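Local coordinates for putative cytochrome P450 154A1 (Streptomyces coelicolor, PDB 1ODO), which is a putative cytochrome P450, a haem protein whose structure holds iron protoporphyrin IX together with 4-phenyl-1H-imidazole, at residues L140-E143 against L144-L148; A186-A189 against R190-V194; Q197-A200 against A201-T205. All coordinates share one frame; numbering follows the deposited sequence.

Contact 1: L140-E143 against L144-L148; sequences LRQE and LAYPL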
loop_
_atom_site.group_PDB
_atom_site.type_symbol
_atom_site.label_atom_id
_atom_site.label_comp_id
_atom_site.label_asym_id
_atom_site.label_seq_id
_atom_site.Cartn_x
_atom_site.Cartn_y
_atom_site.Cartn_z
ATOM N N LEU A 140 -7.583 17.976 1.435
ATOM C CA LEU A 140 -7.419 17.025 2.525
ATOM C C LEU A 140 -6.298 16.009 2.317
ATOM O O LEU A 140 -5.713 15.515 3.283
ATOM C CB LEU A 140 -8.746 16.301 2.771
ATOM C CG LEU A 140 -9.016 15.856 4.207
ATOM C CD1 LEU A 140 -9.086 17.081 5.119
ATOM C CD2 LEU A 140 -10.328 15.084 4.261
ATOM N N ARG A 141 -5.995 15.697 1.062
ATOM C CA ARG A 141 -4.937 14.739 0.779
ATOM C C ARG A 141 -3.603 15.300 1.269
ATOM O O ARG A 141 -2.824 14.601 1.918
ATOM C CB ARG A 141 -4.877 14.442 -0.727
ATOM C CG ARG A 141 -3.917 13.311 -1.098
ATOM C CD ARG A 141 -3.977 12.975 -2.589
ATOM N NE ARG A 141 -2.929 12.028 -2.967
ATOM C CZ ARG A 141 -3.005 10.712 -2.802
ATOM N NH1 ARG A 141 -4.090 10.161 -2.274
ATOM N NH2 ARG A 141 -1.978 9.944 -3.141
ATOM N N GLN A 142 -3.356 16.575 0.982
ATOM C CA GLN A 142 -2.116 17.219 1.398
ATOM C C GLN A 142 -2.088 17.672 2.859
ATOM O O GLN A 142 -1.035 17.657 3.493
ATOM C CB GLN A 142 -1.828 18.435 0.511
ATOM C CG GLN A 142 -1.570 18.117 -0.954
ATOM C CD GLN A 142 -0.421 17.146 -1.143
ATOM O OE1 GLN A 142 0.642 17.300 -0.541
ATOM N NE2 GLN A 142 -0.628 16.138 -1.985
ATOM N N GLU A 143 -3.238 18.068 3.398
ATOM C CA GLU A 143 -3.296 18.528 4.781
ATOM C C GLU A 143 -3.552 17.487 5.866
ATOM O O GLU A 143 -3.373 17.778 7.051
ATOM C CB GLU A 143 -4.324 19.660 4.900
ATOM C CG GLU A 143 -4.019 20.852 3.997
ATOM C CD GLU A 143 -2.588 21.341 4.149
ATOM O OE1 GLU A 143 -2.160 21.573 5.297
ATOM O OE2 GLU A 143 -1.889 21.492 3.121
ATOM N N LEU A 144 -3.962 16.281 5.481
ATOM C CA LEU A 144 -4.225 15.235 6.468
ATOM C C LEU A 144 -3.762 13.847 6.038
ATOM O O LEU A 144 -2.969 13.206 6.727
ATOM C CB LEU A 144 -5.722 15.173 6.805
ATOM C CG LEU A 144 -6.128 14.043 7.764
ATOM C CD1 LEU A 144 -5.439 14.247 9.111
ATOM C CD2 LEU A 144 -7.638 14.013 7.943
ATOM N N ALA A 145 -4.259 13.388 4.894
ATOM C CA ALA A 145 -3.908 12.068 4.372
ATOM C C ALA A 145 -2.406 11.794 4.246
ATOM O O ALA A 145 -1.936 10.725 4.634
ATOM C CB ALA A 145 -4.607 11.845 3.020
ATOM N N TYR A 146 -1.654 12.750 3.712
ATOM C CA TYR A 146 -0.213 12.575 3.551
ATOM C C TYR A 146 0.616 12.758 4.826
ATOM O O TYR A 146 1.430 11.900 5.169
ATOM C CB TYR A 146 0.323 13.523 2.467
ATOM C CG TYR A 146 0.442 12.900 1.086
ATOM C CD1 TYR A 146 -0.206 13.463 -0.017
ATOM C CD2 TYR A 146 1.223 11.761 0.880
ATOM C CE1 TYR A 146 -0.078 12.908 -1.293
ATOM C CE2 TYR A 146 1.357 11.198 -0.391
ATOM C CZ TYR A 146 0.705 11.775 -1.471
ATOM O OH TYR A 146 0.829 11.214 -2.723
ATOM N N PRO A 147 0.419 13.871 5.550
ATOM C CA PRO A 147 1.200 14.092 6.774
ATOM C C PRO A 147 1.038 13.121 7.945
ATOM O O PRO A 147 2.004 12.868 8.663
ATOM C CB PRO A 147 0.841 15.532 7.157
ATOM C CG PRO A 147 -0.557 15.679 6.638
ATOM C CD PRO A 147 -0.467 15.018 5.279
ATOM N N LEU A 148 -0.155 12.567 8.149
ATOM C CA LEU A 148 -0.343 11.639 9.264
ATOM C C LEU A 148 0.550 10.398 9.197
ATOM O O LEU A 148 1.302 10.124 10.137
ATOM C CB LEU A 148 -1.812 11.215 9.381
ATOM C CG LEU A 148 -2.124 10.175 10.465
ATOM C CD1 LEU A 148 -1.651 10.664 11.835
ATOM C CD2 LEU A 148 -3.624 9.910 10.483
#
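Arg-141 and Tyr-146 meet where one short helix of the P450 fold gives way to the next: a pi-type turn within helix 140-145 adjoins the junction with helix 147-157, where Pro-147 lies. The NH2 of Arg-141 donates to the OH of Tyr-146 over 3.1 Å, a bent bond (137°) whose acceptor is tilted out of the guanidinium plane. Nearer the root of the arginine, NE comes to 3.4 Å from Tyr-146 CE1. Guanidinium and ring stand 78° apart, so the two groups are far from stacked. Arg-141 reaches the hydroxyl at a slant because CG lies opposite the main-chain nitrogen (chi1 -172°) and the chain beyond stays extended. Gln-142 travels beside the same ring in the same direction, its folded chain bringing NE2 to 3.3 Å from CD1.

The backbone sets up this meeting. The carbonyl of Leu-140 takes two amide hydrogens, from Leu-144 N at 2.9 Å and from Ala-145 N at 3.0 Å, and Arg-141 O then accepts from Tyr-146 N, again five residues on. Pro-147 has no N-H to continue the series; instead its CD sits 3.2 Å from Gln-142 O.

Farther out, helix 247-260 braces the arginine: Asp-252 forms a salt bridge with NH1 and Asn-249 a hydrogen bond. Glu-245 binds the tyrosine hydroxyl, which thus has two partners, and this network probably steadies the positive charge of Arg-141. Leu-140 and Leu-144 both touch Leu-371 of helix 357-374, and Leu-140 also meets Val-255 of helix 247-260. Between these two leucines, CD1 of Leu-140 rests 4.2 Å from CB of Leu-144.

Contact 2: A186-A189 against R190-V194; sequences ANTA and RLYEV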
loop_
_atom_site.group_PDB
_atom_site.type_symbol
_atom_site.label_atom_id
_atom_site.label_comp_id
_atom_site.label_asym_id
_atom_site.label_seq_id
_atom_site.Cartn_x
_atom_site.Cartn_y
_atom_site.Cartn_z
ATOM N N ALA A 186 16.888 6.873 -11.912
ATOM C CA ALA A 186 17.346 8.101 -11.268
ATOM C C ALA A 186 16.649 8.279 -9.916
ATOM O O ALA A 186 17.281 8.644 -8.923
ATOM C CB ALA A 186 17.068 9.303 -12.164
ATOM N N ASN A 187 15.345 8.021 -9.883
ATOM C CA ASN A 187 14.584 8.157 -8.645
ATOM C C ASN A 187 15.114 7.178 -7.610
ATOM O O ASN A 187 15.279 7.518 -6.438
ATOM C CB ASN A 187 13.093 7.894 -8.893
ATOM C CG ASN A 187 12.266 8.012 -7.624
ATOM O OD1 ASN A 187 11.904 7.006 -7.005
ATOM N ND2 ASN A 187 11.979 9.242 -7.218
ATOM N N THR A 188 15.388 5.957 -8.049
ATOM C CA THR A 188 15.902 4.941 -7.147
ATOM C C THR A 188 17.254 5.361 -6.575
ATOM O O THR A 188 17.497 5.217 -5.377
ATOM C CB THR A 188 16.033 3.588 -7.870
ATOM O OG1 THR A 188 14.722 3.099 -8.183
ATOM C CG2 THR A 188 16.757 2.569 -6.993
ATOM N N ALA A 189 18.127 5.894 -7.428
ATOM C CA ALA A 189 19.445 6.325 -6.977
ATOM C C ALA A 189 19.324 7.425 -5.921
ATOM O O ALA A 189 20.037 7.417 -4.916
ATOM C CB ALA A 189 20.273 6.818 -8.161
ATOM N N ARG A 190 18.419 8.368 -6.153
ATOM C CA ARG A 190 18.213 9.465 -5.216
ATOM C C ARG A 190 17.690 8.944 -3.886
ATOM O O ARG A 190 18.049 9.451 -2.824
ATOM C CB ARG A 190 17.226 10.475 -5.804
ATOM C CG ARG A 190 17.810 11.277 -6.957
ATOM C CD ARG A 190 16.723 11.892 -7.823
ATOM N NE ARG A 190 17.291 12.465 -9.042
ATOM C CZ ARG A 190 16.639 12.566 -10.193
ATOM N NH1 ARG A 190 15.388 12.128 -10.288
ATOM N NH2 ARG A 190 17.238 13.104 -11.247
ATOM N N LEU A 191 16.841 7.924 -3.949
ATOM C CA LEU A 191 16.272 7.337 -2.744
ATOM C C LEU A 191 17.344 6.639 -1.907
ATOM O O LEU A 191 17.386 6.795 -0.684
ATOM C CB LEU A 191 15.155 6.359 -3.122
ATOM C CG LEU A 191 14.413 5.614 -2.005
ATOM C CD1 LEU A 191 13.935 6.578 -0.932
ATOM C CD2 LEU A 191 13.234 4.868 -2.618
ATOM N N TYR A 192 18.210 5.869 -2.556
ATOM C CA TYR A 192 19.266 5.173 -1.827
ATOM C C TYR A 192 20.202 6.191 -1.197
ATOM O O TYR A 192 20.774 5.950 -0.135
ATOM C CB TYR A 192 20.051 4.241 -2.754
ATOM C CG TYR A 192 19.424 2.872 -2.889
ATOM C CD1 TYR A 192 19.038 2.377 -4.134
ATOM C CD2 TYR A 192 19.216 2.068 -1.766
ATOM C CE1 TYR A 192 18.461 1.113 -4.258
ATOM C CE2 TYR A 192 18.639 0.807 -1.878
ATOM C CZ TYR A 192 18.265 0.335 -3.125
ATOM O OH TYR A 192 17.701 -0.913 -3.241
ATOM N N GLU A 193 20.346 7.335 -1.855
ATOM C CA GLU A 193 21.212 8.387 -1.349
ATOM C C GLU A 193 20.680 8.925 -0.021
ATOM O O GLU A 193 21.422 8.995 0.959
ATOM C CB GLU A 193 21.328 9.511 -2.379
ATOM C CG GLU A 193 22.210 10.668 -1.951
ATOM C CD GLU A 193 22.480 11.630 -3.091
ATOM O OE1 GLU A 193 21.505 12.148 -3.681
ATOM O OE2 GLU A 193 23.668 11.864 -3.400
ATOM N N VAL A 194 19.402 9.298 0.029
ATOM C CA VAL A 194 18.851 9.815 1.280
ATOM C C VAL A 194 18.769 8.717 2.338
ATOM O O VAL A 194 18.785 9.002 3.533
ATOM C CB VAL A 194 17.449 10.465 1.094
ATOM C CG1 VAL A 194 17.598 11.807 0.388
ATOM C CG2 VAL A 194 16.533 9.549 0.305
#
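Arg-190 lays its guanidinium over the methyl of Ala-186, one helical turn earlier, so that CB of the alanine sits above one face of the flat group, displaced toward its rim and 3.8 Å from CZ. The chain of the arginine leaves beside its own backbone nitrogen (chi1 -71°) and then extends, which carries it back past the carbonyl of Ala-186, with CG 3.3 Å from that oxygen. The same oxygen accepts the amide of Arg-190 at 3.0 Å. Backbone and side chain of one residue therefore gather round a single alanine.

A second pair lies on another side of helix 181-204. Thr-188 and Tyr-192 run alongside each other, and the threonine methyl CG2 approaches the ring at CE1, 3.5 Å away. The rotation of Thr-188 divides its branches: CG2 goes to the tyrosine, while OG1 turns back to hydrogen-bond the carbonyl of Ala-184. Thr-188 O in turn receives the amide of Tyr-192 at 3.0 Å with an N-H...O angle of 162°, and Leu-191 and Glu-193 are held by the same four-residue step.

Helix 229-244 receives the inner side of this turn. Leu-191 and Tyr-192 both touch Leu-237, and the phenol OH reaches Asp-234 by a hydrogen bond; Leu-80 packs against Thr-188 and Tyr-192. These helices probably correspond to helix G and the long central helix of the P450 fold. Across the turn itself the side chains meet through methyl groups and flat surfaces, which implies that the regular backbone bonds supply its direction while the tyrosine's polar tip ties it to the neighbouring helix.

Contact 3: Q197-A200 against A201-T205; sequences QLIA and AKRAT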
loop_
_atom_site.group_PDB
_atom_site.type_symbol
_atom_site.label_atom_id
_atom_site.label_comp_id
_atom_site.label_asym_id
_atom_site.label_seq_id
_atom_site.Cartn_x
_atom_site.Cartn_y
_atom_site.Cartn_z
ATOM N N GLN A 197 22.160 8.396 3.888
ATOM C CA GLN A 197 22.366 9.551 4.753
ATOM C C GLN A 197 21.657 9.335 6.084
ATOM O O GLN A 197 22.170 9.705 7.144
ATOM C CB GLN A 197 21.839 10.817 4.075
ATOM C CG GLN A 197 22.751 11.354 2.984
ATOM C CD GLN A 197 22.119 12.492 2.209
ATOM O OE1 GLN A 197 21.333 13.270 2.752
ATOM N NE2 GLN A 197 22.471 12.605 0.935
ATOM N N LEU A 198 20.470 8.739 6.023
ATOM C CA LEU A 198 19.701 8.473 7.229
ATOM C C LEU A 198 20.470 7.485 8.098
ATOM O O LEU A 198 20.584 7.667 9.311
ATOM C CB LEU A 198 18.331 7.885 6.873
ATOM C CG LEU A 198 17.482 7.382 8.048
ATOM C CD1 LEU A 198 17.195 8.522 9.006
ATOM C CD2 LEU A 198 16.180 6.787 7.522
ATOM N N ILE A 199 20.993 6.439 7.466
ATOM C CA ILE A 199 21.755 5.408 8.163
ATOM C C ILE A 199 22.973 6.016 8.849
ATOM O O ILE A 199 23.277 5.694 10.002
ATOM C CB ILE A 199 22.201 4.304 7.175
ATOM C CG1 ILE A 199 20.966 3.544 6.675
ATOM C CG2 ILE A 199 23.197 3.362 7.843
ATOM C CD1 ILE A 199 21.239 2.568 5.535
ATOM N N ALA A 200 23.663 6.902 8.138
ATOM C CA ALA A 200 24.847 7.554 8.683
ATOM C C ALA A 200 24.463 8.383 9.902
ATOM O O ALA A 200 25.136 8.333 10.932
ATOM C CB ALA A 200 25.493 8.444 7.621
ATOM N N ALA A 201 23.369 9.128 9.786
ATOM C CA ALA A 201 22.893 9.970 10.877
ATOM C C ALA A 201 22.480 9.163 12.103
ATOM O O ALA A 201 22.798 9.541 13.234
ATOM C CB ALA A 201 21.728 10.828 10.404
ATOM N N LYS A 202 21.775 8.057 11.885
ATOM C CA LYS A 202 21.333 7.223 12.997
ATOM C C LYS A 202 22.491 6.446 13.608
ATOM O O LYS A 202 22.456 6.097 14.788
ATOM C CB LYS A 202 20.224 6.274 12.540
ATOM C CG LYS A 202 18.988 7.004 12.024
ATOM C CD LYS A 202 18.348 7.898 13.091
ATOM C CE LYS A 202 17.756 7.084 14.240
ATOM N NZ LYS A 202 16.960 7.927 15.183
ATOM N N ARG A 203 23.516 6.170 12.807
ATOM C CA ARG A 203 24.676 5.440 13.305
ATOM C C ARG A 203 25.368 6.344 14.313
ATOM O O ARG A 203 25.766 5.911 15.396
ATOM C CB ARG A 203 25.662 5.134 12.179
ATOM C CG ARG A 203 25.484 3.786 11.538
ATOM C CD ARG A 203 26.838 3.149 11.280
ATOM N NE ARG A 203 26.693 1.801 10.752
ATOM C CZ ARG A 203 26.292 1.528 9.518
ATOM N NH1 ARG A 203 26.002 2.516 8.683
ATOM N NH2 ARG A 203 26.165 0.268 9.124
ATOM N N ALA A 204 25.506 7.609 13.936
ATOM C CA ALA A 204 26.147 8.605 14.779
ATOM C C ALA A 204 25.302 8.938 16.001
ATOM O O ALA A 204 25.833 9.115 17.096
ATOM C CB ALA A 204 26.414 9.869 13.971
ATOM N N THR A 205 23.989 9.024 15.809
ATOM C CA THR A 205 23.076 9.340 16.901
ATOM C C THR A 205 21.899 8.368 16.954
ATOM O O THR A 205 20.795 8.688 16.514
ATOM C CB THR A 205 22.518 10.770 16.759
ATOM O OG1 THR A 205 23.603 11.693 16.612
ATOM C CG2 THR A 205 21.700 11.149 17.982
#
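The last turns of helix 181-204, equivalent to the G helix of the P450 fold, bring Leu-198 against Lys-202 and Ile-199 against Arg-203. CD1 of Leu-198 lies 3.8 Å from CG of Lys-202, the two chains running side by side, so the lysine offers its aliphatic root to the leucine. Bends at chi2 and chi3 (-61° and -67°) then lead the ammonium away to Asp-209, by a salt bridge, and to the carbonyl of Gly-158. The chain of Arg-203, bent at chi2, stays beside Ile-199: its CG is 3.3 Å from Ile-199 O, while its NH2 forms a salt bridge with Asp-219. The approach of its NH1 to CG2 of Ile-199 is too short to be trusted in detail.

The amides bond four residues back, among them Lys-202 N to Leu-198 O at 2.9 Å and Ala-204 N to Ala-200 O at 3.1 Å. Arg-203 N reaches Ile-199 O at 2.9 Å and adds a weak bond to Ala-200 O. Thr-205 N still reaches Ala-201 O, although Thr-205 has already left helical angles.

Inward, Leu-198 packs on Phe-167 and Ile-240, and Ile-199 on Leu-232 and Leu-236. Apolar residues facing neighbouring helices, with basic chains whose aliphatic roots lie beside them and whose charged ends pair with Asp-209 and Asp-219, make this the C-terminal end of an amphipathic alpha-helix.

Contacts 2 and 3 are successive portions of helix 181-204, their centres 17 Å apart, whereas contact 1 belongs to the junction of helices 140-145 and 147-157. None is wholly core. Contact 1 has no exposed residue among those that touch; contacts 2 and 3 each have three. The backbone differs too: a wide turn ahead of a proline in the first, plain alpha-helical bonding in the others. So does the chemistry: a side-chain hydrogen bond lies within contact 1, while in contacts 2 and 3 side chains meet mainly through carbon, and polar ends such as those of Tyr-192 and Lys-202 pair beyond the segments. Helix 229-244 borders both of these, and contact 1 leans on helix 247-260.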